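Local coordinates for protein nicotinate phosphoribosyltransferase (Saccharomyces cerevisiae, PDB 1VLP) that catalyses the ATP-dependent synthesis of nicotinate D-ribonucleotide from nicotinate and a phosphoribosyl donor, the first step in making NAD from nicotinic acid, at residues L22-Y27 with S226-A231; F186-T191 with N368-F373; R193-K198 with V381-L386; I335-D340 with L360-I365. All coordinates share one frame; numbering follows the deposited sequence.

Contact 1. Residues L22-Y27 with S226-A231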
loop_
_atom_site.group_PDB
_atom_site.type_symbol
_atom_site.label_atom_id
_atom_site.label_comp_id
_atom_site.label_asym_id
_atom_site.label_seq_id
_atom_site.Cartn_x
_atom_site.Cartn_y
_atom_site.Cartn_z
ATOM N N LEU A 22 0.737 -10.881 -9.650
ATOM C CA LEU A 22 1.892 -10.346 -8.875
ATOM C C LEU A 22 2.296 -8.876 -9.147
ATOM O O LEU A 22 3.215 -8.345 -8.464
ATOM C CB LEU A 22 3.124 -11.225 -9.141
ATOM C CG LEU A 22 3.107 -12.733 -8.756
ATOM C CD1 LEU A 22 4.494 -13.334 -8.810
ATOM C CD2 LEU A 22 2.479 -12.939 -7.439
ATOM N N ASP A 23 1.662 -8.217 -10.136
ATOM C CA ASP A 23 1.868 -6.796 -10.379
ATOM C C ASP A 23 1.000 -6.030 -9.376
ATOM O O ASP A 23 -0.091 -5.494 -9.696
ATOM C CB ASP A 23 1.565 -6.407 -11.822
ATOM C CG ASP A 23 1.851 -4.918 -12.090
ATOM O OD1 ASP A 23 2.459 -4.229 -11.190
ATOM O OD2 ASP A 23 1.458 -4.413 -13.184
ATOM N N THR A 24 1.416 -6.105 -8.123
ATOM C CA THR A 24 0.664 -5.550 -7.001
ATOM C C THR A 24 1.618 -5.439 -5.808
ATOM O O THR A 24 2.743 -5.970 -5.844
ATOM C CB THR A 24 -0.567 -6.440 -6.584
ATOM O OG1 THR A 24 -1.432 -5.684 -5.727
ATOM C CG2 THR A 24 -0.159 -7.660 -5.850
ATOM N N ASP A 25 1.141 -4.804 -4.747
ATOM C CA ASP A 25 1.911 -4.704 -3.505
ATOM C C ASP A 25 1.829 -6.018 -2.696
ATOM O O ASP A 25 0.727 -6.585 -2.586
ATOM C CB ASP A 25 1.411 -3.535 -2.643
ATOM C CG ASP A 25 1.598 -2.144 -3.328
ATOM O OD1 ASP A 25 2.732 -1.788 -3.672
ATOM O OD2 ASP A 25 0.601 -1.449 -3.548
HETATM N N MSE A 26 2.950 -6.491 -2.138
HETATM C CA MSE A 26 2.942 -7.741 -1.364
HETATM C C MSE A 26 1.904 -7.758 -0.283
HETATM O O MSE A 26 1.302 -8.828 -0.045
HETATM C CB MSE A 26 4.287 -8.044 -0.732
HETATM C CG MSE A 26 4.234 -9.217 0.275
HETATM SE SE MSE A 26 6.070 -9.680 0.661
HETATM C CE MSE A 26 5.704 -10.640 2.469
ATOM N N TYR A 27 1.630 -6.603 0.345
ATOM C CA TYR A 27 0.612 -6.585 1.412
ATOM C C TYR A 27 -0.754 -7.036 0.910
ATOM O O TYR A 27 -1.534 -7.603 1.689
ATOM C CB TYR A 27 0.519 -5.247 2.150
ATOM C CG TYR A 27 -0.312 -4.179 1.454
ATOM C CD1 TYR A 27 -1.698 -4.122 1.624
ATOM C CD2 TYR A 27 0.273 -3.257 0.626
ATOM C CE1 TYR A 27 -2.466 -3.137 0.987
ATOM C CE2 TYR A 27 -0.498 -2.259 -0.025
ATOM C CZ TYR A 27 -1.849 -2.214 0.160
ATOM O OH TYR A 27 -2.558 -1.226 -0.487
ATOM N N SER A 226 7.908 -3.354 -2.727
ATOM C CA SER A 226 6.584 -3.915 -2.464
ATOM C C SER A 226 5.971 -4.657 -3.650
ATOM O O SER A 226 5.096 -5.498 -3.475
ATOM C CB SER A 226 5.610 -2.882 -1.923
ATOM O OG SER A 226 5.216 -1.970 -2.901
ATOM N N ASN A 227 6.413 -4.359 -4.861
ATOM C CA ASN A 227 5.801 -4.934 -6.040
ATOM C C ASN A 227 6.408 -6.312 -6.303
ATOM O O ASN A 227 7.613 -6.453 -6.650
ATOM C CB ASN A 227 5.991 -3.992 -7.217
ATOM C CG ASN A 227 5.261 -4.468 -8.458
ATOM O OD1 ASN A 227 5.609 -5.500 -9.034
ATOM N ND2 ASN A 227 4.219 -3.734 -8.864
ATOM N N ILE A 228 5.586 -7.331 -6.131
ATOM C CA ILE A 228 6.095 -8.676 -6.167
ATOM C C ILE A 228 6.654 -8.999 -7.553
ATOM O O ILE A 228 7.701 -9.684 -7.660
ATOM C CB ILE A 228 5.005 -9.699 -5.792
ATOM C CG1 ILE A 228 4.329 -9.376 -4.465
ATOM C CG2 ILE A 228 5.572 -11.085 -5.720
ATOM C CD1 ILE A 228 3.105 -10.238 -4.256
ATOM N N LEU A 229 5.996 -8.500 -8.614
ATOM C CA LEU A 229 6.462 -8.781 -9.981
ATOM C C LEU A 229 7.856 -8.181 -10.231
ATOM O O LEU A 229 8.703 -8.858 -10.811
ATOM C CB LEU A 229 5.473 -8.250 -11.038
ATOM C CG LEU A 229 5.673 -8.789 -12.451
ATOM C CD1 LEU A 229 5.547 -10.284 -12.452
ATOM C CD2 LEU A 229 4.668 -8.230 -13.342
ATOM N N PHE A 230 8.056 -6.941 -9.798
ATOM C CA PHE A 230 9.368 -6.272 -9.932
ATOM C C PHE A 230 10.397 -6.877 -9.012
ATOM O O PHE A 230 11.563 -6.930 -9.365
ATOM C CB PHE A 230 9.267 -4.776 -9.738
ATOM C CG PHE A 230 8.679 -4.053 -10.940
ATOM C CD1 PHE A 230 9.301 -4.159 -12.165
ATOM C CD2 PHE A 230 7.548 -3.274 -10.843
ATOM C CE1 PHE A 230 8.822 -3.497 -13.286
ATOM C CE2 PHE A 230 7.007 -2.593 -12.006
ATOM C CZ PHE A 230 7.661 -2.727 -13.216
ATOM N N ALA A 231 9.995 -7.321 -7.816
ATOM C CA ALA A 231 10.929 -8.058 -6.938
ATOM C C ALA A 231 11.485 -9.286 -7.699
ATOM O O ALA A 231 12.678 -9.535 -7.748
ATOM C CB ALA A 231 10.235 -8.511 -5.777
HETATM O O HOH W 1 5.304 -5.300 -12.269
#
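S226 meets D25 and M26, the latter a selenomethionine. S226 OG donates to D25 OD1 at 2.6 Å. The carboxylate oxygen is met on its anti side, about 20° out of the carboxylate plane. The carbonyl O of S226 accepts from M26 N at 2.7 Å. N227 comes next and uses both ends of its amide. Its CG is anti to the backbone N (chi1 -175°), which brings CG near D23 OD1. N227 ND2 donates to D23 OD1 at 3.0 Å in a nearly straight bond. That oxygen lies in the amide plane of N227, although the carboxylate and amide planes are turned 49° apart. D23 OD1 also takes a salt bridge from R194. N227 OD1 turns back to its own helix and accepts from F230 N at 2.9 Å, so N227 is the N-cap. Gripped at both ends, the amide is fixed in its rotation. A water bridges N227 OD1 and D23 OD1, more weakly to the latter. I228 N donates to T24 O at 3.2 Å. I228 CG2 touches both methyls of L22, with L22 CD1 4.0 Å away, and I228 CG1 packs on CA and CB of M26. L229 N donates to L22 O at 2.8 Å, and L229 CD2 rests on D23 CB. The contact joins the start of helix 26-38, with Y27, a nicotinate-binding residue by similarity, to helix 228-234. Helix 79-88 packs on L22 and I228, helix 144-159 on T24 and D25, and S226 bonds through its backbone to E188 of strand 186-188.

Contact 2. Residues F186-T191 with N368-F373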
loop_
_atom_site.group_PDB
_atom_site.type_symbol
_atom_site.label_atom_id
_atom_site.label_comp_id
_atom_site.label_asym_id
_atom_site.label_seq_id
_atom_site.Cartn_x
_atom_site.Cartn_y
_atom_site.Cartn_z
ATOM N N PHE A 186 15.861 1.089 2.713
ATOM C CA PHE A 186 14.597 1.479 2.133
ATOM C C PHE A 186 14.083 0.465 1.168
ATOM O O PHE A 186 14.837 -0.369 0.622
ATOM C CB PHE A 186 14.670 2.867 1.435
ATOM C CG PHE A 186 15.436 2.874 0.156
ATOM C CD1 PHE A 186 16.834 2.998 0.180
ATOM C CD2 PHE A 186 14.796 2.699 -1.090
ATOM C CE1 PHE A 186 17.566 2.986 -0.958
ATOM C CE2 PHE A 186 15.551 2.706 -2.259
ATOM C CZ PHE A 186 16.914 2.817 -2.189
ATOM N N SER A 187 12.779 0.531 0.978
ATOM C CA SER A 187 12.132 -0.208 -0.096
ATOM C C SER A 187 11.324 0.724 -0.995
ATOM O O SER A 187 10.844 1.776 -0.578
ATOM C CB SER A 187 11.258 -1.317 0.488
ATOM O OG SER A 187 10.176 -0.725 1.177
ATOM N N GLU A 188 11.200 0.330 -2.251
ATOM C CA GLU A 188 10.349 0.975 -3.236
ATOM C C GLU A 188 8.917 0.552 -3.007
ATOM O O GLU A 188 8.627 -0.626 -2.742
ATOM C CB GLU A 188 10.816 0.529 -4.647
ATOM C CG GLU A 188 10.177 1.319 -5.770
ATOM C CD GLU A 188 8.787 0.861 -6.139
ATOM O OE1 GLU A 188 8.389 -0.315 -5.926
ATOM O OE2 GLU A 188 8.064 1.719 -6.654
ATOM N N PHE A 189 8.006 1.509 -3.035
ATOM C CA PHE A 189 6.620 1.297 -2.595
ATOM C C PHE A 189 5.599 2.020 -3.483
ATOM O O PHE A 189 4.447 2.307 -3.033
ATOM C CB PHE A 189 6.555 1.863 -1.163
ATOM C CG PHE A 189 5.302 1.564 -0.376
ATOM C CD1 PHE A 189 4.519 0.397 -0.569
ATOM C CD2 PHE A 189 4.907 2.482 0.620
ATOM C CE1 PHE A 189 3.367 0.171 0.203
ATOM C CE2 PHE A 189 3.759 2.252 1.401
ATOM C CZ PHE A 189 3.001 1.098 1.197
ATOM N N GLY A 190 6.003 2.379 -4.706
ATOM C CA GLY A 190 5.219 3.285 -5.539
ATOM C C GLY A 190 4.250 2.668 -6.551
ATOM O O GLY A 190 3.784 3.360 -7.442
ATOM N N THR A 191 3.886 1.385 -6.396
ATOM C CA THR A 191 3.013 0.755 -7.394
ATOM C C THR A 191 1.693 1.539 -7.622
ATOM O O THR A 191 1.337 1.889 -8.761
ATOM C CB THR A 191 2.699 -0.711 -7.048
ATOM O OG1 THR A 191 3.914 -1.434 -6.974
ATOM C CG2 THR A 191 1.738 -1.331 -8.074
ATOM N N ASN A 368 7.064 9.341 -4.608
ATOM C CA ASN A 368 8.226 10.091 -5.007
ATOM C C ASN A 368 9.104 9.331 -5.992
ATOM O O ASN A 368 9.786 9.953 -6.795
ATOM C CB ASN A 368 9.025 10.513 -3.784
ATOM C CG ASN A 368 10.179 11.385 -4.148
ATOM O OD1 ASN A 368 11.295 10.922 -4.286
ATOM N ND2 ASN A 368 9.915 12.663 -4.304
ATOM N N PHE A 369 9.124 7.991 -5.908
ATOM C CA PHE A 369 9.886 7.206 -6.860
ATOM C C PHE A 369 9.189 7.122 -8.239
ATOM O O PHE A 369 9.797 7.358 -9.267
ATOM C CB PHE A 369 10.199 5.793 -6.343
ATOM C CG PHE A 369 11.580 5.645 -5.734
ATOM C CD1 PHE A 369 12.729 6.084 -6.425
ATOM C CD2 PHE A 369 11.741 5.079 -4.481
ATOM C CE1 PHE A 369 14.025 5.935 -5.857
ATOM C CE2 PHE A 369 13.029 4.945 -3.895
ATOM C CZ PHE A 369 14.163 5.403 -4.592
ATOM N N THR A 370 7.920 6.734 -8.242
ATOM C CA THR A 370 7.229 6.303 -9.472
ATOM C C THR A 370 6.360 7.388 -10.132
ATOM O O THR A 370 5.765 7.134 -11.191
ATOM C CB THR A 370 6.321 5.093 -9.145
ATOM O OG1 THR A 370 5.370 5.502 -8.143
ATOM C CG2 THR A 370 7.212 3.940 -8.663
ATOM N N ASN A 371 6.229 8.556 -9.495
ATOM C CA ASN A 371 5.460 9.653 -10.057
ATOM C C ASN A 371 6.046 11.029 -9.731
ATOM O O ASN A 371 5.367 11.907 -9.206
ATOM C CB ASN A 371 3.942 9.511 -9.717
ATOM C CG ASN A 371 3.046 10.074 -10.794
ATOM O OD1 ASN A 371 3.452 10.968 -11.516
ATOM N ND2 ASN A 371 1.801 9.623 -10.840
ATOM N N ASP A 372 7.320 11.197 -10.122
ATOM C CA ASP A 372 8.083 12.418 -9.973
ATOM C C ASP A 372 8.498 12.906 -11.371
ATOM O O ASP A 372 9.552 12.517 -11.872
ATOM C CB ASP A 372 9.316 12.177 -9.064
ATOM C CG ASP A 372 10.111 13.464 -8.807
ATOM O OD1 ASP A 372 9.611 14.548 -9.171
ATOM O OD2 ASP A 372 11.230 13.418 -8.253
ATOM N N PHE A 373 7.625 13.711 -11.984
ATOM C CA PHE A 373 7.744 14.188 -13.374
ATOM C C PHE A 373 7.615 15.697 -13.414
ATOM O O PHE A 373 6.891 16.313 -12.584
ATOM C CB PHE A 373 6.665 13.559 -14.243
ATOM C CG PHE A 373 6.893 12.120 -14.540
ATOM C CD1 PHE A 373 6.615 11.148 -13.598
ATOM C CD2 PHE A 373 7.406 11.724 -15.765
ATOM C CE1 PHE A 373 6.827 9.821 -13.884
ATOM C CE2 PHE A 373 7.627 10.397 -16.056
ATOM C CZ PHE A 373 7.354 9.444 -15.130
#
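F369, T370 and E188 carry most of this buried contact. The side chain of F369 crosses that of F186 at about a right angle. The ring planes are 29° apart and displaced, with little overlap, and the centroids of F369 and F186 are 5.9 Å apart. The touch is between ring corners, with F369 CE2 3.7 Å from F186 CE2. T370 reaches across with both branches. T370 OG1 sits between the backbone N and the carbonyl carbon (chi1 60°) and donates to G190 O at 2.8 Å. T370 CG2 presses on E188 OE2 at 3.1 Å, a tight approach. The glycine backbone fits closely here, since a beta carbon on G190 would run into T370 OG1. An alanine in place of T370 would probably leave G190 O without this donor and open a gap beside the E188 carboxylate. E188 bends at chi2 (-81°), and its OE2 accepts from G190 N at 2.9 Å from above the carboxylate plane. This bond ties the turn after the strand back on itself. T225 binds E188 OE1 and Q200 binds OE2, so the buried carboxylate is satisfied on both oxygens. The contact lies where strand 186-188 ends and helix 367-370 follows strand 360-365. Such turns at the C-terminal ends of parallel strands form the active site of alpha/beta barrels. Here F189 binds nicotinate by similarity, and T367 is an inferred site for the phosphoribosyl donor.

Contact 3. Residues R193-K198 with V381-L386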
loop_
_atom_site.group_PDB
_atom_site.type_symbol
_atom_site.label_atom_id
_atom_site.label_comp_id
_atom_site.label_asym_id
_atom_site.label_seq_id
_atom_site.Cartn_x
_atom_site.Cartn_y
_atom_site.Cartn_z
ATOM N N ARG A 193 0.567 4.523 -7.164
ATOM C CA ARG A 193 0.484 5.804 -7.848
ATOM C C ARG A 193 1.500 6.016 -8.951
ATOM O O ARG A 193 1.821 7.151 -9.293
ATOM C CB ARG A 193 0.441 6.948 -6.875
ATOM C CG ARG A 193 -0.995 7.241 -6.435
ATOM C CD ARG A 193 -1.042 8.472 -5.551
ATOM N NE ARG A 193 -2.171 8.414 -4.642
ATOM C CZ ARG A 193 -2.409 9.311 -3.696
ATOM N NH1 ARG A 193 -1.585 10.338 -3.526
ATOM N NH2 ARG A 193 -3.471 9.169 -2.918
ATOM N N ARG A 194 1.999 4.922 -9.530
ATOM C CA ARG A 194 2.908 5.045 -10.612
ATOM C C ARG A 194 2.241 5.781 -11.792
ATOM O O ARG A 194 1.030 5.613 -12.080
ATOM C CB ARG A 194 3.416 3.683 -11.069
ATOM C CG ARG A 194 2.378 2.827 -11.704
ATOM C CD ARG A 194 2.863 1.355 -11.722
ATOM N NE ARG A 194 1.971 0.506 -12.483
ATOM C CZ ARG A 194 1.985 -0.828 -12.459
ATOM N NH1 ARG A 194 2.834 -1.496 -11.669
ATOM N NH2 ARG A 194 1.093 -1.499 -13.188
ATOM N N ARG A 195 3.056 6.551 -12.494
ATOM C CA ARG A 195 2.578 7.235 -13.695
ATOM C C ARG A 195 2.221 6.231 -14.812
ATOM O O ARG A 195 1.238 6.432 -15.599
ATOM C CB ARG A 195 3.592 8.265 -14.162
ATOM C CG ARG A 195 3.051 8.996 -15.370
ATOM C CD ARG A 195 3.688 10.373 -15.537
ATOM N NE ARG A 195 3.357 11.221 -14.405
ATOM C CZ ARG A 195 3.290 12.547 -14.423
ATOM N NH1 ARG A 195 3.413 13.233 -15.537
ATOM N NH2 ARG A 195 3.038 13.195 -13.301
ATOM N N SER A 196 2.967 5.113 -14.810
ATOM C CA SER A 196 2.753 4.014 -15.717
ATOM C C SER A 196 3.597 2.820 -15.235
ATOM O O SER A 196 4.512 2.976 -14.422
ATOM C CB SER A 196 3.177 4.376 -17.133
ATOM O OG SER A 196 4.587 4.562 -17.212
ATOM N N LEU A 197 3.267 1.648 -15.745
ATOM C CA LEU A 197 4.103 0.434 -15.520
ATOM C C LEU A 197 5.536 0.683 -15.982
ATOM O O LEU A 197 6.470 0.421 -15.248
ATOM C CB LEU A 197 3.479 -0.736 -16.244
ATOM C CG LEU A 197 4.230 -2.071 -16.138
ATOM C CD1 LEU A 197 4.324 -2.558 -14.745
ATOM C CD2 LEU A 197 3.465 -3.064 -17.002
ATOM N N LYS A 198 5.678 1.325 -17.143
ATOM C CA LYS A 198 6.981 1.631 -17.688
ATOM C C LYS A 198 7.746 2.553 -16.750
ATOM O O LYS A 198 8.953 2.379 -16.611
ATOM C CB LYS A 198 6.842 2.252 -19.061
ATOM C CG LYS A 198 8.111 2.728 -19.645
ATOM C CD LYS A 198 7.930 3.229 -21.055
ATOM C CE LYS A 198 9.147 3.990 -21.527
ATOM N NZ LYS A 198 9.177 4.177 -23.028
ATOM N N VAL A 381 8.437 23.174 -13.980
ATOM C CA VAL A 381 7.150 23.001 -13.314
ATOM C C VAL A 381 6.810 21.508 -13.096
ATOM O O VAL A 381 7.002 20.676 -13.955
ATOM C CB VAL A 381 6.039 23.698 -14.104
ATOM C CG1 VAL A 381 4.652 23.442 -13.502
ATOM C CG2 VAL A 381 6.330 25.239 -14.181
ATOM N N LYS A 382 6.320 21.204 -11.910
ATOM C CA LYS A 382 5.846 19.857 -11.567
ATOM C C LYS A 382 4.637 19.443 -12.423
ATOM O O LYS A 382 3.685 20.242 -12.678
ATOM C CB LYS A 382 5.441 19.819 -10.089
ATOM C CG LYS A 382 5.275 18.444 -9.514
ATOM C CD LYS A 382 4.751 18.476 -8.093
ATOM C CE LYS A 382 4.643 17.079 -7.508
ATOM N NZ LYS A 382 5.782 16.171 -7.922
ATOM N N SER A 383 4.661 18.191 -12.866
ATOM C CA SER A 383 3.495 17.571 -13.424
ATOM C C SER A 383 2.824 16.844 -12.273
ATOM O O SER A 383 3.319 15.822 -11.810
ATOM C CB SER A 383 3.843 16.584 -14.540
ATOM O OG SER A 383 2.699 15.918 -14.992
ATOM N N GLU A 384 1.686 17.353 -11.836
ATOM C CA GLU A 384 1.079 16.857 -10.635
ATOM C C GLU A 384 0.540 15.429 -10.801
ATOM O O GLU A 384 -0.145 15.172 -11.763
ATOM C CB GLU A 384 -0.049 17.782 -10.251
ATOM C CG GLU A 384 0.443 19.178 -9.931
ATOM C CD GLU A 384 0.935 19.321 -8.505
ATOM O OE1 GLU A 384 1.420 18.326 -7.911
ATOM O OE2 GLU A 384 0.835 20.450 -7.986
ATOM N N PRO A 385 0.831 14.524 -9.848
ATOM C CA PRO A 385 0.136 13.207 -9.821
ATOM C C PRO A 385 -1.350 13.287 -9.515
ATOM O O PRO A 385 -1.847 14.280 -8.947
ATOM C CB PRO A 385 0.800 12.462 -8.650
ATOM C CG PRO A 385 2.066 13.114 -8.450
ATOM C CD PRO A 385 1.785 14.586 -8.740
ATOM N N LEU A 386 -2.058 12.249 -9.913
ATOM C CA LEU A 386 -3.454 12.083 -9.556
ATOM C C LEU A 386 -3.492 11.528 -8.145
ATOM O O LEU A 386 -2.890 10.478 -7.904
ATOM C CB LEU A 386 -4.068 11.095 -10.559
ATOM C CG LEU A 386 -5.553 10.912 -10.614
ATOM C CD1 LEU A 386 -6.242 12.235 -10.988
ATOM C CD2 LEU A 386 -5.864 9.807 -11.636
#
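R195 clasps S383 end-on with both terminal nitrogens. This joins the turn that leads to helix 197-213 to the small antiparallel pair of strands 373-374 and 382-383. Both belong to the part of the enzyme related to the TIM barrel. The hydrogen bonds all come from R195. R195 NH1 donates to S383 OG at 2.8 Å. R195 NH2 donates to S383 O at 3.0 Å and also to S383 OG at 3.2 Å. All three bonds run close to the guanidinium plane. S383 O is approached from above its own carbonyl plane. The long chain gets there by a bend at chi3 (-63°), which sets NE to one side of the otherwise extended arm. S383 turns its OG anti to the backbone N (chi1 175°), where it can face the guanidinium. R195 NH2 also donates to N371 OD1, so several acceptors fix the rotation of the group. A cation-pi contact with F156 of helix 144-159 adds to this hold. The remaining contacts are looser. P385 gives up some surface to the 193-198 segment, and the arm of R193 runs past the backbone of L386. R193 NH2 donates to I388 O, while the R193 side chain also touches T367. Against L386 the arm meets the backbone carbonyl and not the side chain, with R193 CD 3.6 Å from L386 O.

Contact 4. Residues I335-D340 with L360-I365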
loop_
_atom_site.group_PDB
_atom_site.type_symbol
_atom_site.label_atom_id
_atom_site.label_comp_id
_atom_site.label_asym_id
_atom_site.label_seq_id
_atom_site.Cartn_x
_atom_site.Cartn_y
_atom_site.Cartn_z
ATOM N N ILE A 335 12.330 -1.752 15.139
ATOM C CA ILE A 335 12.340 -0.992 13.909
ATOM C C ILE A 335 11.136 -0.050 13.893
ATOM O O ILE A 335 10.042 -0.440 14.283
ATOM C CB ILE A 335 12.225 -1.957 12.634
ATOM C CG1 ILE A 335 13.481 -2.806 12.558
ATOM C CG2 ILE A 335 12.027 -1.161 11.352
ATOM C CD1 ILE A 335 13.359 -4.029 11.626
ATOM N N ILE A 336 11.343 1.190 13.426
ATOM C CA ILE A 336 10.292 2.006 12.880
ATOM C C ILE A 336 10.470 2.116 11.370
ATOM O O ILE A 336 11.530 2.463 10.871
ATOM C CB ILE A 336 10.218 3.462 13.466
ATOM C CG1 ILE A 336 10.064 3.435 14.979
ATOM C CG2 ILE A 336 9.089 4.228 12.815
ATOM C CD1 ILE A 336 10.030 4.769 15.613
ATOM N N CYS A 337 9.421 1.753 10.663
ATOM C CA CYS A 337 9.382 1.913 9.207
ATOM C C CYS A 337 8.499 3.137 8.873
ATOM O O CYS A 337 7.317 3.150 9.162
ATOM C CB CYS A 337 8.785 0.677 8.581
ATOM S SG CYS A 337 8.702 0.887 6.779
ATOM N N TYR A 338 9.122 4.167 8.331
ATOM C CA TYR A 338 8.479 5.399 7.955
ATOM C C TYR A 338 8.006 5.258 6.502
ATOM O O TYR A 338 8.812 4.950 5.606
ATOM C CB TYR A 338 9.478 6.540 8.033
ATOM C CG TYR A 338 10.077 6.751 9.411
ATOM C CD1 TYR A 338 9.480 7.556 10.345
ATOM C CD2 TYR A 338 11.250 6.111 9.771
ATOM C CE1 TYR A 338 10.051 7.743 11.585
ATOM C CE2 TYR A 338 11.821 6.264 11.029
ATOM C CZ TYR A 338 11.208 7.094 11.940
ATOM O OH TYR A 338 11.808 7.236 13.162
ATOM N N SER A 339 6.709 5.453 6.285
ATOM C CA SER A 339 6.151 5.159 4.958
ATOM C C SER A 339 5.179 6.192 4.396
ATOM O O SER A 339 4.489 5.889 3.412
ATOM C CB SER A 339 5.479 3.769 5.000
ATOM O OG SER A 339 4.325 3.786 5.842
ATOM N N ASP A 340 5.079 7.365 5.022
ATOM C CA ASP A 340 4.039 8.350 4.662
ATOM C C ASP A 340 4.640 9.444 3.810
ATOM O O ASP A 340 5.233 10.378 4.357
ATOM C CB ASP A 340 3.407 8.955 5.918
ATOM C CG ASP A 340 2.286 9.961 5.605
ATOM O OD1 ASP A 340 1.735 9.915 4.465
ATOM O OD2 ASP A 340 1.977 10.786 6.493
ATOM N N LEU A 360 15.890 1.456 15.325
ATOM C CA LEU A 360 16.299 1.145 13.969
ATOM C C LEU A 360 15.232 1.722 13.039
ATOM O O LEU A 360 14.054 1.860 13.444
ATOM C CB LEU A 360 16.448 -0.348 13.751
ATOM C CG LEU A 360 17.398 -1.074 14.709
ATOM C CD1 LEU A 360 17.271 -2.581 14.580
ATOM C CD2 LEU A 360 18.803 -0.675 14.452
ATOM N N ALA A 361 15.676 2.172 11.871
ATOM C CA ALA A 361 14.830 2.878 10.908
ATOM C C ALA A 361 14.872 2.152 9.574
ATOM O O ALA A 361 15.918 1.715 9.106
ATOM C CB ALA A 361 15.238 4.319 10.693
ATOM N N THR A 362 13.698 2.021 9.007
ATOM C CA THR A 362 13.564 1.635 7.577
ATOM C C THR A 362 12.539 2.576 6.964
ATOM O O THR A 362 11.800 3.298 7.685
ATOM C CB THR A 362 13.171 0.177 7.382
ATOM O OG1 THR A 362 11.861 -0.055 7.914
ATOM C CG2 THR A 362 14.203 -0.727 8.009
ATOM N N PHE A 363 12.451 2.538 5.630
ATOM C CA PHE A 363 11.672 3.492 4.851
ATOM C C PHE A 363 10.982 2.807 3.684
ATOM O O PHE A 363 11.593 1.957 3.029
ATOM C CB PHE A 363 12.599 4.616 4.326
ATOM C CG PHE A 363 13.249 5.392 5.429
ATOM C CD1 PHE A 363 12.585 6.430 6.039
ATOM C CD2 PHE A 363 14.446 4.956 5.979
ATOM C CE1 PHE A 363 13.131 7.066 7.123
ATOM C CE2 PHE A 363 15.008 5.615 7.076
ATOM C CZ PHE A 363 14.330 6.681 7.628
ATOM N N GLY A 364 9.717 3.142 3.456
ATOM C CA GLY A 364 9.001 2.790 2.216
ATOM C C GLY A 364 8.809 4.078 1.433
ATOM O O GLY A 364 8.129 4.998 1.907
ATOM N N ILE A 365 9.395 4.160 0.229
ATOM C CA ILE A 365 9.348 5.368 -0.558
ATOM C C ILE A 365 8.509 5.089 -1.809
ATOM O O ILE A 365 8.960 4.348 -2.657
ATOM C CB ILE A 365 10.758 5.851 -0.909
ATOM C CG1 ILE A 365 11.589 6.089 0.394
ATOM C CG2 ILE A 365 10.650 7.033 -1.772
ATOM C CD1 ILE A 365 13.076 6.461 0.223
#
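The side chains of Y338 and F363 run alongside each other in the same direction. Both have CG anti to the carbonyl carbon (chi1 -60° and -61°), which starts the rings in the same sense. The ring planes differ by 18° and are offset, and Y338 CD2 comes 3.4 Å from F363 CE1. A361 CB meets the edge of the Y338 ring in its plane, 3.9 Å from CE2. On the opposite face of the sheet T362 OG1 lies 3.2 Å from C337 CB, and I335 CG1 meets L360 CB. In the parallel register I336 N donates to L360 O at 2.8 Å, T362 N to I336 O, Y338 N to T362 O, and G364 N to Y338 O. Further out, I336 CG2 lies over one face of the Y338 ring, toward its rim, and T316 binds the OH. Helix 344-356 packs over both rings and makes this a beta-alpha-beta unit. A serine in place of Y338 would probably leave F363 CE1 and A361 CB facing a gap and T316 without its partner. Regular backbone bonds thus join the strands, the aromatic side is apolar, and the polar end of S339 is bonded to R306, which binds nicotinate by similarity.

Overall arrangement
From the N terminus, residues 22-27 open contact 1, which closes at 226-231. Before it closes, 186-191 opens contact 2 and 193-198 opens contact 3. These close only at 368-373 and 381-386, so contacts 1, 2 and 3 all cross one another. Contact 4 is a short loop of one beta-alpha-beta unit. It opens after contact 1 has closed and lies within the spans of contacts 2 and 3. Contact 1 ties the N-terminal part to the barrel-like domain. Contacts 2 and 4 share neighbouring strands 186-188 and 360-365. Contacts 2 and 3 meet through N371, and contacts 1 and 3 through D23 and R194. Contacts 3 and 4 do not touch.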